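Local coordinates for protein 2-oxo-1,2-dihydroquinoline 8-monooxygenase, oxygenase component (Pseudomonas putida, PDB 1Z03) that probably hydroxylates the benzo ring of 2-oxo-1,2-dihydroquinoline, as the Rieske-type oxygenase component that carries a [2Fe-2S] cluster and a mononuclear iron, at residues A[217-222]-A[391-396]; A[307-312]-A[351-356]; A[313-318]-A[329-334]. All coordinates share one frame; numbering follows the deposited sequence.

The three contacts surround one pocket, and each has a segment that touches the bound quinolin-2(1H)-one. Interaction 1 carries His-221, a ligand of the mononuclear iron, and lies with its centre about 23 Å from that of interaction 2 and about 19 Å from that of interaction 3, touching neither. Interactions 2 and 3 are neighbours, with centres about 11 Å apart. Trp-307 CD1 meets Gln-314 OE1 at 3.3 Å, and Tyr-353 CB meets Leu-332 CD1 at 3.4 Å, packing loop and helix against the hairpin. Trp-307 and Gln-314 reach the carbocyclic part of the ligand together, while His-221 and Ile-222 approach its oxygen-bearing part.

Interaction 1: residues A[217-222]-A[391-396]; sequences FDNAHI and DISPIT. With FE (Fe (III) ion), chain G; OCH (quinolin-2(1H)-one), chain I.
The ring of Phe-217 meets the start of helix 392-404 by its edge: CE1 lies 3.6 Å from Ser-393 O, nearly in the ring plane, with Pro-394 CA along the same rim. Trp-397 adds an edge-to-face partner and Met-262 packs alongside; a flat ring suits this slot, since its polarised C-H edge can face the carbonyl. The imidazole of His-221 also works through its edges. At one, ND1 donates almost straight to Asp-218 O, though the modelled 2.4 Å is doubtfully short; at another, NE2 binds the iron at 2.2 Å, while CE1 looks toward O1 of the quinolinone.

Between the segments, the carboxylates of Asp-218 and Asp-391 stand nearly perpendicular, their planes 83° apart, with OD1 of the former 3.7 Å from OD2 of the latter. Water eases the proximity of these acids: water 1 lies 2.6 Å from Asp-218 OD1 and 2.8 Å from Asp-391 OD2, and water 2 forms a second bridge. With CG of Asp-218 anti to its own N (chi1 -173°), OD2 can turn back and accept from Ala-220 N at 2.8 Å, an Asx turn. Putting an alanine here would probably leave the N-H of Ala-220 without its acceptor and break both water bridges to Asp-391, so that the backbone before His-221 is held less firmly. Farther along, water 3 joins Ser-393 OG to Asn-219; Gln-264 also bonds to the serine.

Asp-391 OD1 accepts from His-86 of the second subunit, a cluster ligand there, and Asp-218 packs on His-108 of that subunit. His-225 and Asp-365 complete the protein ligands of the iron. This is the two-histidine, one-carboxylate site of Rieske oxygenases, in which an aspartate beside the iron histidine lies at the junction with a neighbouring subunit's Rieske centre.

Interaction 2: residues A[307-312]-A[351-356]; sequences WPEEHV and HMYKPL. With OCH (quinolin-2(1H)-one), chain I.
Tyr-353 reaches from helix 339-361 to the loop 307-312 and puts its hydroxyl on Glu-309, OH donating to OE2 at 2.5 Å. The donor stands 38° out of the carboxylate plane, and carboxylate and phenol ring are nearly perpendicular. Both torsions serve this meeting: the tyrosine's CG lies anti to its carbonyl carbon (chi1 -56°), and Glu-309, turned likewise at chi1 (-71°), then runs extended, long enough to bring OE2 to the ring's edge. Its other oxygen, OE1, forms a salt bridge with Arg-348 and has Met-352 CE at 3.5 Å, so a methyl group borders the charged end.

Over one face of the phenol ring sits Pro-308, whose CG comes within 3.4 Å of Tyr-353 CE1 and whose compact pyrrolidine crosses the side chain at about a right angle. Val-312 CG2 adds an oblique contact, 3.7 Å from Tyr-353 OH. Joined to Trp-307 by a cis peptide, the proline lays its CB over one face of that indole, and the opposite face meets the ligand, with Trp-307 CE2 3.4 Å from quinolinone C7.

A shared carboxylate, accepting a hydrogen bond from the phenol on one oxygen and a salt bridge from Arg-348 on the other, is consistent with a charged glutamate; it ties the loop to the helix by polar bonds beside an apolar proline-tyrosine contact, with Pro-308 directly next to Trp-307, which lines the ligand pocket.

Interaction 3: residues A[313-318]-A[329-334]; sequences VQYEWY and WEILVR. With OCH (quinolin-2(1H)-one), chain I.
Gln-314 and Leu-332 form a non-hydrogen-bonded pair in the antiparallel hairpin of strands 313-320 and 325-335, and the glutamine can be followed outward. Its CB rests against Leu-332 CD2 at 3.6 Å. CG, anti to the backbone N (chi1 -175°), passes Ile-331 O at 3.5 Å, and the extended chain carries the amide over to the ligand. There CD lies 3.8 Å from quinolinone C6; OE1 touches Leu-332 CD2 at 3.6 Å; NE2 comes within 3.5 Å of quinolinone C5. The same NE2 gives a weak bond to Glu-316 OE2 at 2.8 Å and a hydrogen bond to Asn-362, which together probably restrain the rotation of the amide. A glutamine suits a spot where a long stem lies along leucine and a polar end is tied beside an aromatic ligand.

Glu-316 and Glu-330 lie side by side on this face, carboxylate planes 82° apart. Glu-316 OE2 is hydrogen-bonded to Tyr-328; Tyr-318 OH approaches OE1, though modelled doubtfully close. Arg-369 makes a long, weak ion pair with Glu-316, and Arg-203 one with Glu-330.

The other face is mostly apolar and aromatic, with Tyr-315 OH bonded to Pro-189 O. Val-333 CG2 meets the edge of Tyr-315 at CD1, 3.6 Å away, and Ile-331 CD1 lies at the rim of Trp-317. Trp-317 turns its edge toward the face of Trp-329 in a T-shaped pair, the five-membered ring centroids 6.0 Å apart and the planes at 73°. Both tryptophans touch Pro-46, and Ile-331 touches Phe-49, of strand 43-49.

Six backbone hydrogen bonds, at Val-313/Val-333, Tyr-315/Ile-331 and Trp-317/Trp-329, hold this hairpin of the larger antiparallel sheet; its glutamine, two glutamates and leucine face the ligand side, where quinolinone carbons meet Gln-314 and Glu-316 by packing, whereas Gly-216 O hydrogen-bonds to the ligand.

Interaction 1: residues A[217-222]-A[391-396]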
loop_
_atom_site.group_PDB
_atom_site.type_symbol
_atom_site.label_atom_id
_atom_site.label_comp_id
_atom_site.label_asym_id
_atom_site.label_seq_id
_atom_site.Cartn_x
_atom_site.Cartn_y
_atom_site.Cartn_z
ATOM N N PHE A 217 -11.905 4.062 -29.018
ATOM C CA PHE A 217 -12.672 4.681 -30.095
ATOM C C PHE A 217 -12.450 6.192 -30.198
ATOM O O PHE A 217 -13.281 6.922 -30.743
ATOM C CB PHE A 217 -14.167 4.346 -29.925
ATOM C CG PHE A 217 -14.731 4.711 -28.576
ATOM C CD1 PHE A 217 -15.274 5.973 -28.350
ATOM C CD2 PHE A 217 -14.685 3.801 -27.517
ATOM C CE1 PHE A 217 -15.761 6.328 -27.087
ATOM C CE2 PHE A 217 -15.169 4.148 -26.248
ATOM C CZ PHE A 217 -15.706 5.412 -26.035
ATOM N N ASP A 218 -11.321 6.656 -29.673
ATOM C CA ASP A 218 -10.976 8.073 -29.722
ATOM C C ASP A 218 -10.113 8.273 -30.964
ATOM O O ASP A 218 -9.020 7.726 -31.061
ATOM C CB ASP A 218 -10.205 8.476 -28.466
ATOM C CG ASP A 218 -9.969 9.977 -28.379
ATOM O OD1 ASP A 218 -10.219 10.553 -27.301
ATOM O OD2 ASP A 218 -9.522 10.582 -29.378
ATOM N N ASN A 219 -10.600 9.073 -31.906
ATOM C CA ASN A 219 -9.887 9.290 -33.154
ATOM C C ASN A 219 -8.738 10.279 -33.124
ATOM O O ASN A 219 -8.125 10.553 -34.156
ATOM C CB ASN A 219 -10.889 9.671 -34.233
ATOM C CG ASN A 219 -11.931 8.600 -34.434
ATOM O OD1 ASN A 219 -11.606 7.480 -34.836
ATOM N ND2 ASN A 219 -13.189 8.924 -34.137
ATOM N N ALA A 220 -8.439 10.812 -31.947
ATOM C CA ALA A 220 -7.337 11.754 -31.813
ATOM C C ALA A 220 -6.165 11.031 -31.158
ATOM O O ALA A 220 -5.025 11.486 -31.221
ATOM C CB ALA A 220 -7.758 12.951 -30.958
ATOM N N HIS A 221 -6.452 9.887 -30.546
ATOM C CA HIS A 221 -5.424 9.121 -29.853
ATOM C C HIS A 221 -4.501 8.306 -30.753
ATOM O O HIS A 221 -3.445 7.857 -30.308
ATOM C CB HIS A 221 -6.063 8.172 -28.828
ATOM C CG HIS A 221 -6.215 6.762 -29.318
ATOM N ND1 HIS A 221 -7.223 6.374 -30.171
ATOM C CD2 HIS A 221 -5.462 5.657 -29.099
ATOM C CE1 HIS A 221 -7.087 5.092 -30.459
ATOM N NE2 HIS A 221 -6.025 4.636 -29.822
ATOM N N ILE A 222 -4.887 8.101 -32.008
ATOM C CA ILE A 222 -4.055 7.295 -32.899
ATOM C C ILE A 222 -2.640 7.835 -33.063
ATOM O O ILE A 222 -1.773 7.168 -33.626
ATOM C CB ILE A 222 -4.721 7.090 -34.283
ATOM C CG1 ILE A 222 -5.162 8.434 -34.873
ATOM C CG2 ILE A 222 -5.905 6.129 -34.142
ATOM C CD1 ILE A 222 -5.799 8.308 -36.262
ATOM N N ASP A 391 -13.382 15.019 -28.902
ATOM C CA ASP A 391 -13.930 14.334 -27.746
ATOM C C ASP A 391 -15.426 14.084 -27.842
ATOM O O ASP A 391 -16.051 13.621 -26.890
ATOM C CB ASP A 391 -13.566 15.104 -26.489
ATOM C CG ASP A 391 -12.098 14.977 -26.167
ATOM O OD1 ASP A 391 -11.456 15.990 -25.825
ATOM O OD2 ASP A 391 -11.585 13.840 -26.266
ATOM N N ILE A 392 -15.993 14.372 -29.011
ATOM C CA ILE A 392 -17.409 14.127 -29.247
ATOM C C ILE A 392 -17.614 12.628 -29.066
ATOM O O ILE A 392 -18.695 12.185 -28.689
ATOM C CB ILE A 392 -17.834 14.539 -30.701
ATOM C CG1 ILE A 392 -19.319 14.241 -30.935
ATOM C CG2 ILE A 392 -16.997 13.778 -31.734
ATOM C CD1 ILE A 392 -20.254 14.990 -30.015
ATOM N N SER A 393 -16.558 11.852 -29.323
ATOM C CA SER A 393 -16.622 10.395 -29.196
ATOM C C SER A 393 -16.797 9.946 -27.742
ATOM O O SER A 393 -17.767 9.260 -27.411
ATOM C CB SER A 393 -15.365 9.749 -29.807
ATOM O OG SER A 393 -15.254 10.058 -31.191
ATOM N N PRO A 394 -15.856 10.309 -26.854
ATOM C CA PRO A 394 -16.060 9.872 -25.470
ATOM C C PRO A 394 -17.308 10.492 -24.843
ATOM O O PRO A 394 -17.997 9.843 -24.069
ATOM C CB PRO A 394 -14.763 10.297 -24.772
ATOM C CG PRO A 394 -14.271 11.435 -25.599
ATOM C CD PRO A 394 -14.531 10.932 -27.001
ATOM N N ILE A 395 -17.609 11.739 -25.195
ATOM C CA ILE A 395 -18.779 12.417 -24.635
ATOM C C ILE A 395 -20.087 11.724 -25.025
ATOM O O ILE A 395 -20.973 11.534 -24.194
ATOM C CB ILE A 395 -18.834 13.907 -25.078
ATOM C CG1 ILE A 395 -17.677 14.678 -24.437
ATOM C CG2 ILE A 395 -20.179 14.523 -24.681
ATOM C CD1 ILE A 395 -17.527 16.093 -24.928
ATOM N N THR A 396 -20.200 11.332 -26.289
ATOM C CA THR A 396 -21.410 10.669 -26.763
ATOM C C THR A 396 -21.588 9.321 -26.069
ATOM O O THR A 396 -22.708 8.914 -25.732
ATOM C CB THR A 396 -21.352 10.478 -28.290
ATOM O OG1 THR A 396 -21.199 11.758 -28.911
ATOM C CG2 THR A 396 -22.623 9.830 -28.804
HETATM FE FE FE G . -4.721 2.867 -29.811
HETATM O O1 OCH I . -9.375 4.209 -33.369
HETATM N N2 OCH I . -9.054 2.097 -32.449
HETATM C C3 OCH I . -8.469 0.805 -32.460
HETATM C C4 OCH I . -8.744 -0.147 -31.409
HETATM C C5 OCH I . -8.131 -1.398 -31.475
HETATM C C6 OCH I . -7.250 -1.729 -32.553
HETATM C C7 OCH I . -6.985 -0.813 -33.569
HETATM C C8 OCH I . -7.569 0.460 -33.557
HETATM C C9 OCH I . -7.300 1.463 -34.631
HETATM C C10 OCH I . -7.864 2.680 -34.603
HETATM C C1 OCH I . -8.824 3.112 -33.466
HETATM O O HOH W 1 -9.737 12.059 -25.191
HETATM O O HOH W 2 -10.124 13.455 -28.534
HETATM O O HOH W 3 -12.809 10.727 -31.619
HETATM O O HOH W 4 -6.265 0.817 -29.878
#

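Interaction 2: residues A[307-312]-A[351-356]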
loop_
_atom_site.group_PDB
_atom_site.type_symbol
_atom_site.label_atom_id
_atom_site.label_comp_id
_atom_site.label_asym_id
_atom_site.label_seq_id
_atom_site.Cartn_x
_atom_site.Cartn_y
_atom_site.Cartn_z
ATOM N N TRP A 307 -10.131 -5.120 -39.073
ATOM C CA TRP A 307 -8.841 -4.954 -38.406
ATOM C C TRP A 307 -8.331 -6.285 -37.851
ATOM O O TRP A 307 -9.072 -7.017 -37.193
ATOM C CB TRP A 307 -8.962 -3.927 -37.278
ATOM C CG TRP A 307 -7.652 -3.555 -36.663
ATOM C CD1 TRP A 307 -6.955 -4.256 -35.711
ATOM C CD2 TRP A 307 -6.834 -2.430 -37.012
ATOM N NE1 TRP A 307 -5.753 -3.638 -35.456
ATOM C CE2 TRP A 307 -5.652 -2.515 -36.241
ATOM C CE3 TRP A 307 -6.984 -1.357 -37.905
ATOM C CZ2 TRP A 307 -4.625 -1.567 -36.333
ATOM C CZ3 TRP A 307 -5.962 -0.412 -37.998
ATOM C CH2 TRP A 307 -4.797 -0.526 -37.215
ATOM N N PRO A 308 -7.050 -6.606 -38.098
ATOM C CA PRO A 308 -6.087 -5.790 -38.849
ATOM C C PRO A 308 -6.129 -5.992 -40.367
ATOM O O PRO A 308 -5.421 -5.311 -41.104
ATOM C CB PRO A 308 -4.752 -6.214 -38.251
ATOM C CG PRO A 308 -4.973 -7.689 -38.057
ATOM C CD PRO A 308 -6.380 -7.769 -37.483
ATOM N N GLU A 309 -6.960 -6.927 -40.818
ATOM C CA GLU A 309 -7.095 -7.240 -42.237
ATOM C C GLU A 309 -8.540 -7.591 -42.570
ATOM O O GLU A 309 -9.376 -7.730 -41.676
ATOM C CB GLU A 309 -6.204 -8.428 -42.598
ATOM C CG GLU A 309 -4.730 -8.124 -42.601
ATOM C CD GLU A 309 -3.906 -9.375 -42.752
ATOM O OE1 GLU A 309 -2.727 -9.268 -43.156
ATOM O OE2 GLU A 309 -4.439 -10.465 -42.457
ATOM N N GLU A 310 -8.832 -7.752 -43.857
ATOM C CA GLU A 310 -10.185 -8.095 -44.280
ATOM C C GLU A 310 -10.648 -9.417 -43.684
ATOM O O GLU A 310 -9.862 -10.355 -43.552
ATOM C CB GLU A 310 -10.272 -8.169 -45.804
ATOM C CG GLU A 310 -10.104 -6.824 -46.487
ATOM C CD GLU A 310 -10.564 -6.835 -47.939
ATOM O OE1 GLU A 310 -10.514 -5.758 -48.575
ATOM O OE2 GLU A 310 -10.973 -7.910 -48.442
ATOM N N HIS A 311 -11.928 -9.473 -43.326
ATOM C CA HIS A 311 -12.532 -10.667 -42.746
ATOM C C HIS A 311 -12.142 -10.897 -41.287
ATOM O O HIS A 311 -12.633 -11.822 -40.649
ATOM C CB HIS A 311 -12.174 -11.893 -43.589
ATOM C CG HIS A 311 -12.650 -11.799 -45.007
ATOM N ND1 HIS A 311 -11.797 -11.864 -46.089
ATOM C CD2 HIS A 311 -13.891 -11.616 -45.518
ATOM C CE1 HIS A 311 -12.493 -11.725 -47.203
ATOM N NE2 HIS A 311 -13.765 -11.571 -46.884
ATOM N N VAL A 312 -11.260 -10.058 -40.759
ATOM C CA VAL A 312 -10.848 -10.185 -39.368
ATOM C C VAL A 312 -11.359 -8.958 -38.616
ATOM O O VAL A 312 -11.371 -7.849 -39.160
ATOM C CB VAL A 312 -9.308 -10.257 -39.236
ATOM C CG1 VAL A 312 -8.924 -10.606 -37.793
ATOM C CG2 VAL A 312 -8.745 -11.290 -40.210
ATOM N N HIS A 351 2.266 -15.816 -35.834
ATOM C CA HIS A 351 3.430 -15.153 -36.409
ATOM C C HIS A 351 3.213 -13.756 -36.960
ATOM O O HIS A 351 4.097 -13.195 -37.601
ATOM C CB HIS A 351 4.020 -16.047 -37.506
ATOM C CG HIS A 351 4.310 -17.438 -37.043
ATOM N ND1 HIS A 351 5.277 -17.719 -36.102
ATOM C CD2 HIS A 351 3.711 -18.618 -37.331
ATOM C CE1 HIS A 351 5.259 -19.012 -35.829
ATOM N NE2 HIS A 351 4.316 -19.579 -36.559
ATOM N N MET A 352 2.050 -13.180 -36.704
ATOM C CA MET A 352 1.796 -11.855 -37.227
ATOM C C MET A 352 0.931 -11.006 -36.302
ATOM O O MET A 352 1.427 -10.049 -35.707
ATOM C CB MET A 352 1.158 -11.978 -38.616
ATOM C CG MET A 352 1.650 -10.959 -39.622
ATOM S SD MET A 352 0.916 -9.355 -39.346
ATOM C CE MET A 352 -0.229 -9.315 -40.715
ATOM N N TYR A 353 -0.348 -11.362 -36.169
ATOM C CA TYR A 353 -1.265 -10.589 -35.331
ATOM C C TYR A 353 -0.832 -10.438 -33.880
ATOM O O TYR A 353 -0.788 -9.328 -33.353
ATOM C CB TYR A 353 -2.663 -11.201 -35.344
ATOM C CG TYR A 353 -3.287 -11.362 -36.712
ATOM C CD1 TYR A 353 -2.959 -10.506 -37.766
ATOM C CD2 TYR A 353 -4.237 -12.356 -36.942
ATOM C CE1 TYR A 353 -3.564 -10.643 -39.013
ATOM C CE2 TYR A 353 -4.847 -12.503 -38.177
ATOM C CZ TYR A 353 -4.508 -11.646 -39.211
ATOM O OH TYR A 353 -5.109 -11.804 -40.443
ATOM N N LYS A 354 -0.518 -11.550 -33.226
ATOM C CA LYS A 354 -0.126 -11.481 -31.826
ATOM C C LYS A 354 1.096 -10.609 -31.558
ATOM O O LYS A 354 1.029 -9.671 -30.763
ATOM C CB LYS A 354 0.107 -12.891 -31.258
ATOM C CG LYS A 354 0.261 -12.906 -29.743
ATOM C CD LYS A 354 0.498 -14.300 -29.184
ATOM C CE LYS A 354 0.502 -14.268 -27.651
ATOM N NZ LYS A 354 0.748 -15.602 -27.017
ATOM N N PRO A 355 2.225 -10.887 -32.227
ATOM C CA PRO A 355 3.414 -10.068 -31.975
ATOM C C PRO A 355 3.392 -8.619 -32.445
ATOM O O PRO A 355 3.925 -7.744 -31.760
ATOM C CB PRO A 355 4.538 -10.880 -32.627
ATOM C CG PRO A 355 3.858 -11.548 -33.760
ATOM C CD PRO A 355 2.549 -12.002 -33.138
ATOM N N LEU A 356 2.777 -8.356 -33.594
ATOM C CA LEU A 356 2.734 -6.993 -34.127
ATOM C C LEU A 356 1.469 -6.184 -33.839
ATOM O O LEU A 356 1.510 -4.948 -33.827
ATOM C CB LEU A 356 2.946 -7.011 -35.639
ATOM C CG LEU A 356 4.306 -7.453 -36.183
ATOM C CD1 LEU A 356 4.268 -7.393 -37.710
ATOM C CD2 LEU A 356 5.412 -6.560 -35.634
HETATM O O1 OCH I . -9.375 4.209 -33.369
HETATM N N2 OCH I . -9.054 2.097 -32.449
HETATM C C3 OCH I . -8.469 0.805 -32.460
HETATM C C4 OCH I . -8.744 -0.147 -31.409
HETATM C C5 OCH I . -8.131 -1.398 -31.475
HETATM C C6 OCH I . -7.250 -1.729 -32.553
HETATM C C7 OCH I . -6.985 -0.813 -33.569
HETATM C C8 OCH I . -7.569 0.460 -33.557
HETATM C C9 OCH I . -7.300 1.463 -34.631
HETATM C C10 OCH I . -7.864 2.680 -34.603
HETATM C C1 OCH I . -8.824 3.112 -33.466
#

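Interaction 3: residues A[313-318]-A[329-334]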
loop_
_atom_site.group_PDB
_atom_site.type_symbol
_atom_site.label_atom_id
_atom_site.label_comp_id
_atom_site.label_asym_id
_atom_site.label_seq_id
_atom_site.Cartn_x
_atom_site.Cartn_y
_atom_site.Cartn_z
ATOM N N VAL A 313 -11.800 -9.153 -37.375
ATOM C CA VAL A 313 -12.311 -8.046 -36.572
ATOM C C VAL A 313 -11.700 -8.098 -35.169
ATOM O O VAL A 313 -11.392 -9.178 -34.662
ATOM C CB VAL A 313 -13.869 -8.102 -36.469
ATOM C CG1 VAL A 313 -14.313 -9.390 -35.802
ATOM C CG2 VAL A 313 -14.391 -6.903 -35.700
ATOM N N GLN A 314 -11.498 -6.931 -34.557
ATOM C CA GLN A 314 -10.940 -6.880 -33.207
ATOM C C GLN A 314 -11.975 -6.398 -32.203
ATOM O O GLN A 314 -12.654 -5.403 -32.428
ATOM C CB GLN A 314 -9.709 -5.959 -33.134
ATOM C CG GLN A 314 -9.022 -5.973 -31.750
ATOM C CD GLN A 314 -7.616 -5.388 -31.755
ATOM O OE1 GLN A 314 -6.862 -5.549 -32.718
ATOM N NE2 GLN A 314 -7.246 -4.724 -30.659
ATOM N N TYR A 315 -12.098 -7.122 -31.097
ATOM C CA TYR A 315 -13.026 -6.755 -30.035
ATOM C C TYR A 315 -12.227 -6.547 -28.755
ATOM O O TYR A 315 -11.271 -7.274 -28.487
ATOM C CB TYR A 315 -14.060 -7.864 -29.791
ATOM C CG TYR A 315 -15.049 -8.079 -30.915
ATOM C CD1 TYR A 315 -15.058 -9.267 -31.644
ATOM C CD2 TYR A 315 -15.975 -7.088 -31.256
ATOM C CE1 TYR A 315 -15.964 -9.467 -32.687
ATOM C CE2 TYR A 315 -16.886 -7.279 -32.301
ATOM C CZ TYR A 315 -16.875 -8.468 -33.010
ATOM O OH TYR A 315 -17.764 -8.651 -34.046
ATOM N N GLU A 316 -12.615 -5.552 -27.967
ATOM C CA GLU A 316 -11.944 -5.298 -26.703
ATOM C C GLU A 316 -12.975 -5.055 -25.612
ATOM O O GLU A 316 -14.048 -4.510 -25.874
ATOM C CB GLU A 316 -11.016 -4.083 -26.797
ATOM C CG GLU A 316 -9.928 -4.194 -27.866
ATOM C CD GLU A 316 -8.853 -3.137 -27.715
ATOM O OE1 GLU A 316 -9.117 -2.093 -27.083
ATOM O OE2 GLU A 316 -7.745 -3.334 -28.242
ATOM N N TRP A 317 -12.652 -5.504 -24.401
ATOM C CA TRP A 317 -13.508 -5.312 -23.236
ATOM C C TRP A 317 -12.599 -4.714 -22.180
ATOM O O TRP A 317 -11.383 -4.887 -22.236
ATOM C CB TRP A 317 -14.046 -6.639 -22.709
ATOM C CG TRP A 317 -15.223 -7.195 -23.454
ATOM C CD1 TRP A 317 -16.543 -7.064 -23.118
ATOM C CD2 TRP A 317 -15.182 -8.049 -24.600
ATOM N NE1 TRP A 317 -17.325 -7.799 -23.980
ATOM C CE2 TRP A 317 -16.515 -8.413 -24.900
ATOM C CE3 TRP A 317 -14.147 -8.547 -25.402
ATOM C CZ2 TRP A 317 -16.840 -9.258 -25.970
ATOM C CZ3 TRP A 317 -14.472 -9.389 -26.466
ATOM C CH2 TRP A 317 -15.807 -9.737 -26.738
ATOM N N TYR A 318 -13.198 -4.012 -21.228
ATOM C CA TYR A 318 -12.475 -3.383 -20.130
ATOM C C TYR A 318 -13.397 -3.668 -18.957
ATOM O O TYR A 318 -14.159 -2.810 -18.505
ATOM C CB TYR A 318 -12.344 -1.885 -20.391
ATOM C CG TYR A 318 -11.967 -1.584 -21.826
ATOM C CD1 TYR A 318 -12.946 -1.492 -22.822
ATOM C CD2 TYR A 318 -10.629 -1.459 -22.204
ATOM C CE1 TYR A 318 -12.599 -1.285 -24.158
ATOM C CE2 TYR A 318 -10.273 -1.254 -23.538
ATOM C CZ TYR A 318 -11.264 -1.165 -24.503
ATOM O OH TYR A 318 -10.905 -0.913 -25.805
ATOM N N TRP A 329 -9.533 -7.187 -22.225
ATOM C CA TRP A 329 -9.631 -8.284 -23.190
ATOM C C TRP A 329 -9.323 -7.766 -24.583
ATOM O O TRP A 329 -9.763 -6.693 -24.976
ATOM C CB TRP A 329 -11.034 -8.888 -23.199
ATOM C CG TRP A 329 -11.384 -9.646 -21.960
ATOM C CD1 TRP A 329 -11.556 -9.135 -20.701
ATOM C CD2 TRP A 329 -11.604 -11.055 -21.857
ATOM N NE1 TRP A 329 -11.870 -10.145 -19.823
ATOM C CE2 TRP A 329 -11.904 -11.333 -20.505
ATOM C CE3 TRP A 329 -11.577 -12.112 -22.777
ATOM C CZ2 TRP A 329 -12.173 -12.631 -20.050
ATOM C CZ3 TRP A 329 -11.845 -13.402 -22.325
ATOM C CH2 TRP A 329 -12.138 -13.651 -20.974
ATOM N N GLU A 330 -8.582 -8.567 -25.331
ATOM C CA GLU A 330 -8.170 -8.210 -26.674
ATOM C C GLU A 330 -8.262 -9.459 -27.549
ATOM O O GLU A 330 -7.452 -10.369 -27.402
ATOM C CB GLU A 330 -6.735 -7.735 -26.585
ATOM C CG GLU A 330 -6.222 -6.922 -27.719
ATOM C CD GLU A 330 -4.798 -6.484 -27.445
ATOM O OE1 GLU A 330 -4.204 -5.825 -28.321
ATOM O OE2 GLU A 330 -4.275 -6.804 -26.351
ATOM N N ILE A 331 -9.243 -9.513 -28.447
ATOM C CA ILE A 331 -9.386 -10.681 -29.311
ATOM C C ILE A 331 -9.590 -10.347 -30.790
ATOM O O ILE A 331 -10.061 -9.266 -31.142
ATOM C CB ILE A 331 -10.576 -11.589 -28.875
ATOM C CG1 ILE A 331 -11.903 -10.884 -29.154
ATOM C CG2 ILE A 331 -10.475 -11.925 -27.402
ATOM C CD1 ILE A 331 -13.123 -11.792 -29.017
ATOM N N LEU A 332 -9.223 -11.296 -31.649
ATOM C CA LEU A 332 -9.390 -11.160 -33.088
ATOM C C LEU A 332 -10.299 -12.307 -33.481
ATOM O O LEU A 332 -10.125 -13.429 -33.016
ATOM C CB LEU A 332 -8.044 -11.274 -33.809
ATOM C CG LEU A 332 -7.052 -10.148 -33.501
ATOM C CD1 LEU A 332 -5.751 -10.358 -34.275
ATOM C CD2 LEU A 332 -7.690 -8.813 -33.878
ATOM N N VAL A 333 -11.287 -12.024 -34.318
ATOM C CA VAL A 333 -12.228 -13.050 -34.734
ATOM C C VAL A 333 -12.242 -13.178 -36.247
ATOM O O VAL A 333 -12.064 -12.196 -36.968
ATOM C CB VAL A 333 -13.662 -12.717 -34.265
ATOM C CG1 VAL A 333 -14.598 -13.866 -34.590
ATOM C CG2 VAL A 333 -13.672 -12.415 -32.773
ATOM N N ARG A 334 -12.433 -14.410 -36.711
ATOM C CA ARG A 334 -12.519 -14.721 -38.133
ATOM C C ARG A 334 -13.310 -16.006 -38.261
ATOM O O ARG A 334 -13.131 -16.930 -37.467
ATOM C CB ARG A 334 -11.133 -14.920 -38.753
ATOM C CG ARG A 334 -11.206 -15.316 -40.227
ATOM C CD ARG A 334 -9.857 -15.312 -40.930
ATOM N NE ARG A 334 -10.046 -15.449 -42.372
ATOM C CZ ARG A 334 -9.430 -14.701 -43.286
ATOM N NH1 ARG A 334 -9.675 -14.891 -44.574
ATOM N NH2 ARG A 334 -8.562 -13.767 -42.922
HETATM O O1 OCH I . -9.375 4.209 -33.369
HETATM N N2 OCH I . -9.054 2.097 -32.449
HETATM C C3 OCH I . -8.469 0.805 -32.460
HETATM C C4 OCH I . -8.744 -0.147 -31.409
HETATM C C5 OCH I . -8.131 -1.398 -31.475
HETATM C C6 OCH I . -7.250 -1.729 -32.553
HETATM C C7 OCH I . -6.985 -0.813 -33.569
HETATM C C8 OCH I . -7.569 0.460 -33.557
HETATM C C9 OCH I . -7.300 1.463 -34.631
HETATM C C10 OCH I . -7.864 2.680 -34.603
HETATM C C1 OCH I . -8.824 3.112 -33.466
#